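Local coordinates for protein putative 4-Hydroxy-2-oxoglutarate aldolase / 2-dehydro-3-deoxyphosphogluconate aldolase (Yersinia enterocolitica, PDB 3LM7) that is of unestablished function but is a putative aldolase of the KDGP aldolase family, built on a TIM-barrel type fold, at residues A[15-20]-A[218-223]; A[190-195]-A[214-219]; A[200-205]-A[244-249]; A[70-75]-A[96-101]; A[40-45]-A[55-60]. One frame throughout, in Å; residues are numbered along the deposited sequence.

Contact 1: residues A[15-20]-A[218-223]; sequences VCLNVL and PHIYSS
Tyr-221 OH is gripped by two hydrogen bonds, the donor being settled in neither: Tyr-221 OH lies 2.5 Å from His-219 ND1 in a short bond, and it also meets a water to which Asn-18 ND2 donates. In the backbone, Ile-220 N donates to Asn-18 O over 3.0 Å, almost along the C=O axis and nearly straight, and His-219 CA brings a C-H to 3.3 Å from the same oxygen. The backbone N of Asn-18 donates to Pro-218 O over 3.0 Å at a more bent 137°. Together these bonds form a single bridge between two backbone segments that run nearly the same way. The first barrel strand thus meets the extended segment that comes after strand 189-192 and helix 201-211, in the eighth-strand place of a TIM barrel, and the ring closes. The Asn-18 side chain, with CG anti to the backbone N (chi1 -170°), lies alongside His-219; amide and imidazole stack with planes 18° apart, and Asn-18 CB sits over the ring face, 3.9 Å from the His-219 ring centroid. Ser-69 binds Asn-18 OD1. Leu-20 CG rests 3.6 Å from Tyr-221 CD1, with CD1 of the leucine over a ring face. On the side of Leu-17, Val-19 and Ile-220, methyl groups meet near helix 234-247.

Contact 2: residues A[190-195]-A[214-219]; sequences LEPTGG and TKVIPH
Strand 189-192 of the parallel barrel sheet pairs here with the extended segment 214-219, which runs in nearly the same direction, 7° off. Leu-190 is bridged to Val-216: its N donates to Lys-215 O, and its O receives Ile-217 N at 2.9 Å. Further along, His-219 N donates to Pro-192 O over 3.0 Å, nearly along the carbonyl axis, and a water joins Gly-194 N to His-219 O. Pro-192 and Pro-218 lie side by side against helix 201-211, with CG of the first 4.1 Å from CB of the second. Beside the neighbouring Ile-217, the Glu-191 chain extends beyond CG and carries its carboxylate to the edge of the imidazole. His-219 NE2 donates to Glu-191 OE1 at 2.8 Å and 168°; the oxygen uses its anti lone pair and lies 6° out of the ring plane, carboxylate and ring being nearly coplanar. Thr-193 OG1 sits over one ring face, 3.3 Å from His-219 CG. His-94 and Asn-117 also bind Glu-191 OE1, and Ser-161 binds OE2. With NE2 as donor to a carboxylate and ND1 bonded to Tyr-221, the ring is fixed in rotation, and the nearby acidic group would be expected to stabilise positive charge on it.

Contact 3: residues A[200-205]-A[244-249]; sequences NFEQIV and VKKIVQ
Two helices of the barrel's outer layer pack side against side here, the first turn of helix 201-211 meeting the last turn of helix 234-247 near the C-terminus, in a contact that is apolar inside and charged at its outer margin. At the inner end Val-244 CG2 approaches the edge of the Phe-201 ring in its plane and lies 3.7 Å from CZ. The phenyl ring, with CG anti to the backbone N (chi1 175°), also has Val-205 CG2 of its own helix over one face. In this alpha/beta barrel Leu-17 of the first strand reaches both Phe-201 and Val-244, so the pair also packs on the sheet beneath. Ile-247 fills the middle of the interface. Its CG1 takes the crowded position between backbone N and carbonyl carbon (chi1 67°), and the extended branch ends with Ile-247 CD1 3.8 Å from Val-205 CG1. On the other branch, Ile-247 CG2 lies 3.6 Å from Glu-202 OE2. Farther out, a salt bridge forms: Glu-202 is fully extended, whereas Lys-246 bends at chi3 (62°), so that the chains cross at about a right angle and Lys-246 NZ meets Glu-202 OE1 at 2.7 Å, on the syn lone pair of that oxygen.

Contact 4: residues A[70-75]-A[96-101]; sequences VGLGAG and NQVFTG
Asn-96 directs its CB toward the end of strand 68-71, the third strand of the parallel barrel, from the loop that follows the adjacent strand 94-95. Asn-96 CB lies 3.5 Å from Val-70 O; CG, anti to the carbonyl carbon (chi1 -75°), turns the amide so that ND2 comes back over the same carbonyl. Asn-96 ND2 donates to Val-70 O over 3.2 Å, from above the carbonyl plane rather than on a lone pair, though the acceptor lies close to the plane of the Asn-96 amide. The backbone N of Asn-96 gives Val-70 O a shorter and straighter bond, 3.0 Å and 168°, nearly along the C=O axis, so one residue grips that oxygen twice. At the tip, OD1 accepts from Lys-163 NZ, with His-219 nearby. This donor, with ND2 bonded to Val-70 O at the other end, settles which end of the amide is oxygen and holds its rotation; Asn-117 ND2 adds a further bond to OD1. Past the strand end Leu-72 packs over the loop: Leu-72 CG stands 3.6 Å from Asn-96 O, a buried carbonyl oxygen without a polar partner in the model, while Leu-72 CD1 reaches Val-98 CG1 at 3.9 Å. Val-98 CG1 also lies 3.8 Å from Gly-75 O, where the chain turns back after the leucine.

Contact 5: residues A[40-45]-A[55-60]; sequences VGVLSK and KDMREY
Aliphatic packing, a CH-pi contact and a methyl end set against the backbone join strand 38-43 to helix 50-63, consecutive elements of a beta-alpha-beta unit in the barrel. The axes of the short segments 40-43 and 55-60 run nearly antiparallel, at 167°, and approach to 9.9 Å. Val-42 carries the apolar part: it points at the helix and divides its two methyls between two residues one turn apart. Val-42 CG1, anti to the backbone N (chi1 -179°), touches Met-57 CG at 3.9 Å, the two side chains sliding past each other in opposite directions. Val-42 CG2 supplies the CH-pi contact, standing over the centre of the Tyr-60 ring, 3.8 Å from its centroid and 8° off the normal. Met-57, modelled as selenomethionine, extends beyond CG toward the strand until CE lies 3.5 Å from Val-42 O and 3.7 Å from Ser-44 N. Helix 24-33 adds Ala-27 beside Tyr-60, and Ile-86 of helix 80-90 flanks Met-57. With shape rather than polar bonding joining these two segments, the fit depends on apolar surface and on the flat face of the tyrosine.

Overall arrangement
Along the chain contact 5 closes first, then contact 4; the segments of contact 1 span both, and its second segment is shared with contact 2 through Pro-218 and His-219. The segments of contact 3 alternate with those of contacts 1 and 2, its second one ending the chain. Contacts 1, 2, 4 and 5 reach the parallel barrel sheet, strands 38-43 and 68-71 being neighbours in it. Contacts 1 and 2, centres about 8 Å apart, link strands 17-20 and 189-192 through segment 214-223, closing the barrel. Asn-96 of contact 4 touches His-219, shared by contacts 1 and 2. Contact 3 lies between two outer helices, where Phe-201 packs against Pro-218; contact 5, centre about 28 Å away, ties a strand to its outer helix.

Contact 1: residues A[15-20]-A[218-223]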
# COMPACT_ATOMS: atom_id res chain seq x y z
N VAL A 15 -6.89 -5.89 -3.79
CA VAL A 15 -8.33 -5.75 -4.15
C VAL A 15 -9.18 -6.74 -3.44
O VAL A 15 -8.84 -7.97 -3.46
CB VAL A 15 -8.58 -5.95 -5.66
CG1 VAL A 15 -10.14 -5.86 -5.94
CG2 VAL A 15 -7.81 -4.87 -6.43
N CYS A 16 -10.30 -6.27 -2.86
CA CYS A 16 -11.24 -7.18 -2.18
C CYS A 16 -12.63 -6.83 -2.68
O CYS A 16 -13.03 -5.67 -2.71
CB CYS A 16 -11.14 -7.01 -0.63
SG CYS A 16 -12.17 -8.24 0.26
N LEU A 17 -13.40 -7.84 -3.09
CA LEU A 17 -14.74 -7.56 -3.59
C LEU A 17 -15.64 -7.22 -2.42
O LEU A 17 -15.41 -7.67 -1.30
CB LEU A 17 -15.34 -8.83 -4.31
CG LEU A 17 -14.50 -9.34 -5.45
CD1 LEU A 17 -15.21 -10.62 -5.95
CD2 LEU A 17 -14.36 -8.31 -6.62
N ASN A 18 -16.73 -6.50 -2.69
CA ASN A 18 -17.79 -6.35 -1.73
C ASN A 18 -19.15 -6.56 -2.40
O ASN A 18 -19.53 -5.80 -3.31
CB ASN A 18 -17.63 -4.94 -1.01
CG ASN A 18 -18.56 -4.73 0.21
OD1 ASN A 18 -18.13 -4.07 1.23
ND2 ASN A 18 -19.81 -5.14 0.12
N VAL A 19 -19.93 -7.56 -1.92
CA VAL A 19 -21.19 -7.88 -2.59
C VAL A 19 -22.13 -8.20 -1.48
O VAL A 19 -21.69 -8.46 -0.36
CB VAL A 19 -21.01 -9.13 -3.62
CG1 VAL A 19 -19.88 -8.87 -4.62
CG2 VAL A 19 -20.65 -10.41 -2.84
N LEU A 20 -23.42 -8.18 -1.75
CA LEU A 20 -24.42 -8.44 -0.72
C LEU A 20 -24.80 -9.92 -0.64
O LEU A 20 -24.78 -10.61 -1.63
CB LEU A 20 -25.71 -7.65 -1.04
CG LEU A 20 -25.55 -6.13 -1.08
CD1 LEU A 20 -26.90 -5.47 -1.41
CD2 LEU A 20 -24.87 -5.54 0.23
N PRO A 218 -14.16 -2.68 -4.55
CA PRO A 218 -15.29 -2.28 -5.41
C PRO A 218 -16.56 -2.92 -4.89
O PRO A 218 -16.49 -4.06 -4.40
CB PRO A 218 -14.92 -2.87 -6.77
CG PRO A 218 -14.06 -4.03 -6.48
CD PRO A 218 -13.22 -3.60 -5.23
N HIS A 219 -17.70 -2.24 -5.03
CA HIS A 219 -18.96 -2.80 -4.58
C HIS A 219 -19.77 -3.18 -5.80
O HIS A 219 -19.86 -2.39 -6.71
CB HIS A 219 -19.74 -1.73 -3.78
CG HIS A 219 -19.09 -1.41 -2.48
ND1 HIS A 219 -19.77 -1.51 -1.29
CD2 HIS A 219 -17.83 -1.02 -2.17
CE1 HIS A 219 -18.96 -1.16 -0.29
NE2 HIS A 219 -17.79 -0.83 -0.80
N ILE A 220 -20.34 -4.39 -5.79
CA ILE A 220 -21.12 -4.88 -6.94
C ILE A 220 -22.43 -5.48 -6.44
O ILE A 220 -22.43 -6.45 -5.74
CB ILE A 220 -20.36 -5.93 -7.80
CG1 ILE A 220 -18.87 -5.56 -7.98
CG2 ILE A 220 -21.08 -6.08 -9.15
CD1 ILE A 220 -17.95 -6.01 -6.79
N TYR A 221 -23.53 -4.82 -6.75
CA TYR A 221 -24.80 -5.06 -6.09
C TYR A 221 -25.80 -5.56 -7.15
O TYR A 221 -25.62 -6.64 -7.68
CB TYR A 221 -25.29 -3.79 -5.41
CG TYR A 221 -24.43 -3.32 -4.23
CD1 TYR A 221 -23.65 -4.21 -3.48
CD2 TYR A 221 -24.46 -2.01 -3.84
CE1 TYR A 221 -22.84 -3.75 -2.38
CE2 TYR A 221 -23.71 -1.55 -2.71
CZ TYR A 221 -22.92 -2.44 -2.00
OH TYR A 221 -22.23 -1.96 -0.90
N SER A 222 -26.82 -4.77 -7.51
CA SER A 222 -27.97 -5.38 -8.18
C SER A 222 -27.63 -6.04 -9.54
O SER A 222 -28.35 -6.92 -9.97
CB SER A 222 -29.11 -4.35 -8.36
OG SER A 222 -28.67 -3.34 -9.24
N SER A 223 -26.56 -5.59 -10.23
CA SER A 223 -26.22 -6.14 -11.51
C SER A 223 -25.84 -7.66 -11.40
O SER A 223 -25.83 -8.38 -12.39
CB SER A 223 -25.04 -5.37 -12.08
OG SER A 223 -23.94 -5.58 -11.22
O HOH W 1 -21.52 -3.48 1.42
O HOH W 2 -24.39 -8.05 -4.48

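Contact 2: residues A[190-195]-A[214-219]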
# COMPACT_ATOMS: atom_id res chain seq x y z
N LEU A 190 -9.91 3.18 -1.60
CA LEU A 190 -11.03 3.63 -2.41
C LEU A 190 -12.04 2.51 -2.68
O LEU A 190 -11.64 1.36 -3.02
CB LEU A 190 -10.47 4.13 -3.76
CG LEU A 190 -11.45 4.76 -4.80
CD1 LEU A 190 -12.35 5.85 -4.17
CD2 LEU A 190 -10.62 5.38 -5.97
N GLU A 191 -13.34 2.84 -2.57
CA GLU A 191 -14.40 1.87 -2.76
C GLU A 191 -15.38 2.40 -3.78
O GLU A 191 -16.38 3.07 -3.42
CB GLU A 191 -15.10 1.58 -1.40
CG GLU A 191 -14.08 1.34 -0.25
CD GLU A 191 -14.70 0.70 0.96
OE1 GLU A 191 -15.86 0.22 0.86
OE2 GLU A 191 -13.99 0.54 1.96
N PRO A 192 -15.11 2.16 -5.09
CA PRO A 192 -16.08 2.64 -6.09
C PRO A 192 -17.40 1.90 -5.98
O PRO A 192 -17.41 0.66 -5.79
CB PRO A 192 -15.41 2.31 -7.44
CG PRO A 192 -14.44 1.21 -7.11
CD PRO A 192 -13.98 1.43 -5.69
N THR A 193 -18.52 2.63 -6.05
CA THR A 193 -19.82 1.99 -5.76
C THR A 193 -20.86 2.69 -6.64
O THR A 193 -20.90 3.95 -6.69
CB THR A 193 -20.30 2.21 -4.30
OG1 THR A 193 -19.31 1.79 -3.35
CG2 THR A 193 -21.58 1.46 -3.97
N GLY A 194 -21.75 1.87 -7.24
CA GLY A 194 -22.92 2.39 -7.94
C GLY A 194 -22.85 2.13 -9.42
O GLY A 194 -22.05 2.73 -10.12
N GLY A 195 -23.65 1.19 -9.89
CA GLY A 195 -23.73 0.92 -11.34
C GLY A 195 -22.61 0.06 -11.90
O GLY A 195 -22.40 0.03 -13.11
N THR A 214 -3.65 1.80 -3.13
CA THR A 214 -3.10 0.65 -2.42
C THR A 214 -4.13 -0.46 -2.13
O THR A 214 -3.79 -1.66 -2.28
CB THR A 214 -2.43 1.11 -1.14
OG1 THR A 214 -1.41 2.05 -1.55
CG2 THR A 214 -1.69 -0.06 -0.49
N LYS A 215 -5.33 -0.07 -1.70
CA LYS A 215 -6.41 -1.04 -1.51
C LYS A 215 -7.64 -0.54 -2.18
O LYS A 215 -8.06 0.64 -1.97
CB LYS A 215 -6.71 -1.18 -0.01
CG LYS A 215 -5.45 -1.58 0.85
CD LYS A 215 -5.21 -3.01 0.85
CE LYS A 215 -4.15 -3.45 1.87
NZ LYS A 215 -2.82 -3.16 1.33
N VAL A 216 -8.26 -1.42 -2.95
CA VAL A 216 -9.47 -1.07 -3.68
C VAL A 216 -10.55 -2.05 -3.31
O VAL A 216 -10.29 -3.26 -3.31
CB VAL A 216 -9.25 -1.12 -5.24
CG1 VAL A 216 -10.49 -0.57 -5.93
CG2 VAL A 216 -7.98 -0.30 -5.58
N ILE A 217 -11.73 -1.56 -2.93
CA ILE A 217 -12.83 -2.44 -2.49
C ILE A 217 -14.04 -2.06 -3.36
O ILE A 217 -14.81 -1.18 -3.02
CB ILE A 217 -13.16 -2.33 -0.95
CG1 ILE A 217 -11.93 -2.72 -0.12
CG2 ILE A 217 -14.41 -3.27 -0.58
CD1 ILE A 217 -12.09 -2.42 1.46
N PRO A 218 -14.16 -2.68 -4.55
CA PRO A 218 -15.29 -2.28 -5.41
C PRO A 218 -16.56 -2.92 -4.89
O PRO A 218 -16.49 -4.06 -4.40
CB PRO A 218 -14.92 -2.87 -6.77
CG PRO A 218 -14.06 -4.03 -6.48
CD PRO A 218 -13.22 -3.60 -5.23
N HIS A 219 -17.70 -2.24 -5.03
CA HIS A 219 -18.96 -2.80 -4.58
C HIS A 219 -19.77 -3.18 -5.80
O HIS A 219 -19.86 -2.39 -6.71
CB HIS A 219 -19.74 -1.73 -3.78
CG HIS A 219 -19.09 -1.41 -2.48
ND1 HIS A 219 -19.77 -1.51 -1.29
CD2 HIS A 219 -17.83 -1.02 -2.17
CE1 HIS A 219 -18.96 -1.16 -0.29
NE2 HIS A 219 -17.79 -0.83 -0.80
O HOH W 3 -21.81 -0.81 -7.77

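Contact 3: residues A[200-205]-A[244-249]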
# COMPACT_ATOMS: atom_id res chain seq x y z
N ASN A 200 -18.25 -3.41 -16.91
CA ASN A 200 -17.44 -2.19 -16.63
C ASN A 200 -16.50 -2.37 -15.42
O ASN A 200 -15.73 -1.49 -15.11
CB ASN A 200 -18.30 -0.92 -16.50
CG ASN A 200 -19.28 -1.01 -15.34
OD1 ASN A 200 -19.08 -1.75 -14.38
ND2 ASN A 200 -20.36 -0.25 -15.44
N PHE A 201 -16.58 -3.54 -14.78
CA PHE A 201 -15.83 -3.80 -13.56
C PHE A 201 -14.36 -3.71 -13.84
O PHE A 201 -13.66 -3.03 -13.12
CB PHE A 201 -16.15 -5.20 -13.03
CG PHE A 201 -15.32 -5.62 -11.83
CD1 PHE A 201 -15.69 -5.19 -10.56
CD2 PHE A 201 -14.20 -6.45 -11.99
CE1 PHE A 201 -14.92 -5.61 -9.40
CE2 PHE A 201 -13.43 -6.88 -10.88
CZ PHE A 201 -13.79 -6.47 -9.58
N GLU A 202 -13.86 -4.42 -14.87
CA GLU A 202 -12.41 -4.35 -15.11
C GLU A 202 -11.91 -2.90 -15.30
O GLU A 202 -10.94 -2.50 -14.67
CB GLU A 202 -12.01 -5.18 -16.35
CG GLU A 202 -10.53 -5.05 -16.66
CD GLU A 202 -10.10 -6.05 -17.73
OE1 GLU A 202 -10.88 -6.96 -18.08
OE2 GLU A 202 -8.98 -5.93 -18.18
N GLN A 203 -12.61 -2.12 -16.12
CA GLN A 203 -12.12 -0.79 -16.39
C GLN A 203 -12.16 0.07 -15.10
O GLN A 203 -11.21 0.76 -14.80
CB GLN A 203 -12.96 -0.15 -17.50
CG GLN A 203 -12.46 1.28 -17.82
CD GLN A 203 -13.35 1.95 -18.88
OE1 GLN A 203 -14.23 1.32 -19.44
NE2 GLN A 203 -13.16 3.26 -19.08
N ILE A 204 -13.20 -0.07 -14.31
CA ILE A 204 -13.33 0.72 -13.11
C ILE A 204 -12.23 0.41 -12.08
O ILE A 204 -11.61 1.33 -11.50
CB ILE A 204 -14.80 0.57 -12.50
CG1 ILE A 204 -15.78 1.43 -13.33
CG2 ILE A 204 -14.78 1.01 -11.01
CD1 ILE A 204 -17.33 1.13 -13.12
N VAL A 205 -11.98 -0.88 -11.88
CA VAL A 205 -10.87 -1.27 -11.03
C VAL A 205 -9.50 -0.92 -11.63
O VAL A 205 -8.62 -0.44 -10.90
CB VAL A 205 -10.94 -2.78 -10.64
CG1 VAL A 205 -9.70 -3.17 -9.74
CG2 VAL A 205 -12.31 -3.09 -9.92
N VAL A 244 -10.18 -9.95 -11.38
CA VAL A 244 -9.24 -9.47 -10.36
C VAL A 244 -7.87 -10.20 -10.56
O VAL A 244 -6.79 -9.56 -10.63
CB VAL A 244 -9.78 -9.71 -8.96
CG1 VAL A 244 -8.68 -9.42 -7.91
CG2 VAL A 244 -11.10 -8.78 -8.71
N LYS A 245 -7.91 -11.54 -10.71
CA LYS A 245 -6.65 -12.27 -10.88
C LYS A 245 -5.91 -11.87 -12.14
O LYS A 245 -4.66 -11.93 -12.22
CB LYS A 245 -6.92 -13.79 -10.93
CG LYS A 245 -7.31 -14.34 -9.60
CD LYS A 245 -7.62 -15.85 -9.72
CE LYS A 245 -7.92 -16.39 -8.34
NZ LYS A 245 -7.98 -17.90 -8.40
N LYS A 246 -6.68 -11.47 -13.16
CA LYS A 246 -6.08 -11.04 -14.43
C LYS A 246 -5.36 -9.73 -14.23
O LYS A 246 -4.23 -9.53 -14.74
CB LYS A 246 -7.16 -10.88 -15.56
CG LYS A 246 -6.55 -10.57 -16.94
CD LYS A 246 -7.59 -10.50 -18.08
CE LYS A 246 -8.57 -9.36 -17.83
NZ LYS A 246 -9.58 -9.22 -18.94
N ILE A 247 -6.00 -8.80 -13.53
CA ILE A 247 -5.45 -7.43 -13.55
C ILE A 247 -4.56 -7.09 -12.36
O ILE A 247 -3.76 -6.12 -12.42
CB ILE A 247 -6.57 -6.33 -13.75
CG1 ILE A 247 -7.49 -6.31 -12.53
CG2 ILE A 247 -7.37 -6.59 -15.07
CD1 ILE A 247 -8.60 -5.26 -12.66
N VAL A 248 -4.72 -7.83 -11.26
CA VAL A 248 -3.85 -7.62 -10.08
C VAL A 248 -2.63 -8.56 -10.20
O VAL A 248 -2.71 -9.74 -9.89
CB VAL A 248 -4.60 -7.84 -8.76
CG1 VAL A 248 -3.66 -7.63 -7.57
CG2 VAL A 248 -5.82 -6.88 -8.72
N GLN A 249 -1.51 -8.00 -10.61
CA GLN A 249 -0.42 -8.81 -11.10
C GLN A 249 0.95 -8.44 -10.53
O GLN A 249 1.27 -7.24 -10.43
CB GLN A 249 -0.35 -8.64 -12.62
CG GLN A 249 -1.16 -9.57 -13.44
CD GLN A 249 -0.83 -9.38 -14.94
OE1 GLN A 249 -0.81 -8.23 -15.46
NE2 GLN A 249 -0.54 -10.50 -15.63
OXT GLN A 249 1.82 -9.34 -10.26

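Contact 4: residues A[70-75]-A[96-101]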
# COMPACT_ATOMS: atom_id res chain seq x y z
N VAL A 70 -20.67 -4.52 7.37
CA VAL A 70 -21.94 -3.99 7.94
C VAL A 70 -22.49 -2.85 7.04
O VAL A 70 -21.79 -1.87 6.83
CB VAL A 70 -21.71 -3.46 9.37
CG1 VAL A 70 -23.05 -2.88 9.91
CG2 VAL A 70 -21.14 -4.62 10.22
N GLY A 71 -23.71 -3.04 6.48
CA GLY A 71 -24.29 -2.06 5.58
C GLY A 71 -25.28 -1.10 6.20
O GLY A 71 -26.02 -1.45 7.13
N LEU A 72 -25.29 0.12 5.70
CA LEU A 72 -26.41 1.02 5.99
C LEU A 72 -27.71 0.55 5.26
O LEU A 72 -28.73 0.45 5.86
CB LEU A 72 -26.07 2.45 5.50
CG LEU A 72 -24.81 3.07 6.15
CD1 LEU A 72 -24.12 4.04 5.13
CD2 LEU A 72 -25.14 3.75 7.50
N GLY A 73 -27.59 0.16 4.01
CA GLY A 73 -28.78 -0.16 3.19
C GLY A 73 -28.82 0.92 2.11
O GLY A 73 -29.40 2.03 2.32
N ALA A 74 -28.17 0.64 0.97
CA ALA A 74 -28.10 1.59 -0.17
C ALA A 74 -27.59 3.02 0.29
O ALA A 74 -28.12 4.09 -0.15
CB ALA A 74 -29.52 1.63 -0.93
N GLY A 75 -26.59 3.00 1.18
CA GLY A 75 -25.99 4.23 1.79
C GLY A 75 -26.97 5.13 2.56
O GLY A 75 -26.71 6.37 2.72
N ASN A 96 -19.68 0.16 6.42
CA ASN A 96 -20.07 1.23 5.53
C ASN A 96 -20.54 2.39 6.40
O ASN A 96 -21.47 2.21 7.21
CB ASN A 96 -21.24 0.81 4.63
CG ASN A 96 -20.81 -0.16 3.51
OD1 ASN A 96 -20.26 0.26 2.48
ND2 ASN A 96 -21.00 -1.44 3.76
N GLN A 97 -20.02 3.60 6.17
CA GLN A 97 -20.57 4.76 6.87
C GLN A 97 -20.80 5.95 5.92
O GLN A 97 -20.20 6.03 4.86
CB GLN A 97 -19.66 5.26 8.04
CG GLN A 97 -20.01 4.65 9.44
CD GLN A 97 -21.41 5.05 9.88
OE1 GLN A 97 -22.09 5.86 9.23
NE2 GLN A 97 -21.90 4.40 10.92
N VAL A 98 -21.65 6.90 6.38
CA VAL A 98 -21.72 8.24 5.76
C VAL A 98 -20.65 9.13 6.40
O VAL A 98 -20.09 8.78 7.44
CB VAL A 98 -23.13 8.85 5.85
CG1 VAL A 98 -24.09 7.94 5.03
CG2 VAL A 98 -23.59 9.06 7.30
N PHE A 99 -20.35 10.26 5.78
CA PHE A 99 -19.17 11.04 6.15
C PHE A 99 -19.26 11.38 7.64
O PHE A 99 -18.23 11.36 8.36
CB PHE A 99 -19.17 12.31 5.24
CG PHE A 99 -18.00 13.23 5.48
CD1 PHE A 99 -16.86 13.09 4.72
CD2 PHE A 99 -18.08 14.25 6.47
CE1 PHE A 99 -15.72 13.95 4.93
CE2 PHE A 99 -16.97 15.09 6.71
CZ PHE A 99 -15.80 14.95 5.90
N THR A 100 -20.47 11.67 8.13
CA THR A 100 -20.64 12.20 9.49
C THR A 100 -20.73 11.06 10.51
O THR A 100 -20.94 11.29 11.68
CB THR A 100 -21.97 13.01 9.56
OG1 THR A 100 -23.04 12.23 8.95
CG2 THR A 100 -21.81 14.32 8.79
N GLY A 101 -20.61 9.82 10.05
CA GLY A 101 -20.67 8.67 10.94
C GLY A 101 -19.33 7.96 11.12
O GLY A 101 -19.21 7.07 11.99

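Contact 5: residues A[40-45]-A[55-60]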
# COMPACT_ATOMS: atom_id res chain seq x y z
N VAL A 40 -18.87 -9.72 2.54
CA VAL A 40 -20.25 -9.99 2.30
C VAL A 40 -21.09 -9.02 3.07
O VAL A 40 -20.97 -8.96 4.32
CB VAL A 40 -20.51 -11.45 2.82
CG1 VAL A 40 -21.96 -11.76 2.78
CG2 VAL A 40 -19.69 -12.42 1.98
N GLY A 41 -21.88 -8.21 2.35
CA GLY A 41 -22.70 -7.14 2.98
C GLY A 41 -23.97 -7.65 3.61
O GLY A 41 -24.72 -8.42 2.98
N VAL A 42 -24.22 -7.27 4.86
CA VAL A 42 -25.49 -7.55 5.53
C VAL A 42 -25.99 -6.21 6.05
O VAL A 42 -25.22 -5.44 6.61
CB VAL A 42 -25.29 -8.53 6.70
CG1 VAL A 42 -26.68 -8.86 7.42
CG2 VAL A 42 -24.62 -9.85 6.12
N LEU A 43 -27.28 -5.92 5.89
CA LEU A 43 -27.72 -4.51 6.11
C LEU A 43 -28.38 -4.29 7.41
O LEU A 43 -29.23 -5.08 7.78
CB LEU A 43 -28.63 -4.05 4.96
CG LEU A 43 -28.22 -4.39 3.53
CD1 LEU A 43 -29.36 -3.86 2.61
CD2 LEU A 43 -26.87 -3.76 3.19
N SER A 44 -28.00 -3.23 8.12
CA SER A 44 -28.64 -2.89 9.41
C SER A 44 -30.15 -2.69 9.29
O SER A 44 -30.90 -3.00 10.22
CB SER A 44 -27.99 -1.62 10.04
OG SER A 44 -28.11 -0.61 9.09
N LYS A 45 -30.59 -2.17 8.14
CA LYS A 45 -31.99 -1.79 7.89
C LYS A 45 -32.90 -3.02 7.90
O LYS A 45 -34.11 -2.92 8.08
CB LYS A 45 -32.05 -1.10 6.54
CG LYS A 45 -33.09 -0.07 6.43
CD LYS A 45 -33.34 0.23 4.96
CE LYS A 45 -32.20 1.03 4.34
NZ LYS A 45 -32.84 2.07 3.48
N LYS A 55 -26.82 -10.25 16.75
CA LYS A 55 -26.99 -11.70 16.81
C LYS A 55 -26.89 -12.28 15.39
O LYS A 55 -26.11 -13.18 15.12
CB LYS A 55 -28.38 -11.98 17.41
CG LYS A 55 -28.47 -13.23 18.26
CD LYS A 55 -29.87 -13.37 18.90
CE LYS A 55 -29.99 -14.71 19.63
NZ LYS A 55 -29.05 -15.71 19.01
N ASP A 56 -27.66 -11.73 14.44
CA ASP A 56 -27.74 -12.34 13.14
C ASP A 56 -26.43 -12.21 12.40
O ASP A 56 -25.99 -13.14 11.73
CB ASP A 56 -28.88 -11.78 12.31
CG ASP A 56 -29.36 -12.79 11.23
OD1 ASP A 56 -29.63 -13.93 11.63
OD2 ASP A 56 -29.49 -12.44 10.03
N MSE A 57 -25.82 -11.02 12.48
CA MSE A 57 -24.54 -10.79 11.81
C MSE A 57 -23.38 -11.61 12.40
O MSE A 57 -22.49 -12.02 11.69
CB MSE A 57 -24.21 -9.25 11.81
CG MSE A 57 -25.26 -8.50 11.00
SE MSE A 57 -24.58 -6.71 10.69
CE MSE A 57 -26.19 -5.88 9.96
N ARG A 58 -23.42 -11.88 13.71
CA ARG A 58 -22.47 -12.84 14.28
C ARG A 58 -22.65 -14.24 13.67
O ARG A 58 -21.68 -14.94 13.39
CB ARG A 58 -22.64 -12.90 15.81
CG ARG A 58 -21.80 -11.84 16.45
CD ARG A 58 -22.16 -11.74 17.92
NE ARG A 58 -21.44 -10.69 18.62
CZ ARG A 58 -21.82 -10.26 19.83
NH1 ARG A 58 -22.88 -10.81 20.45
NH2 ARG A 58 -21.11 -9.33 20.46
N GLU A 59 -23.89 -14.63 13.39
CA GLU A 59 -24.07 -15.92 12.72
C GLU A 59 -23.46 -15.91 11.29
O GLU A 59 -22.80 -16.88 10.89
CB GLU A 59 -25.58 -16.29 12.68
CG GLU A 59 -26.22 -16.46 14.03
CD GLU A 59 -27.73 -16.85 13.94
OE1 GLU A 59 -28.11 -17.55 12.99
OE2 GLU A 59 -28.48 -16.44 14.83
N TYR A 60 -23.68 -14.85 10.49
CA TYR A 60 -23.02 -14.74 9.19
C TYR A 60 -21.52 -14.77 9.33
O TYR A 60 -20.83 -15.42 8.53
CB TYR A 60 -23.40 -13.38 8.51
CG TYR A 60 -24.67 -13.36 7.73
CD1 TYR A 60 -25.86 -12.94 8.32
CD2 TYR A 60 -24.71 -13.77 6.41
CE1 TYR A 60 -27.05 -12.93 7.61
CE2 TYR A 60 -25.95 -13.72 5.66
CZ TYR A 60 -27.06 -13.26 6.28
OH TYR A 60 -28.25 -13.19 5.63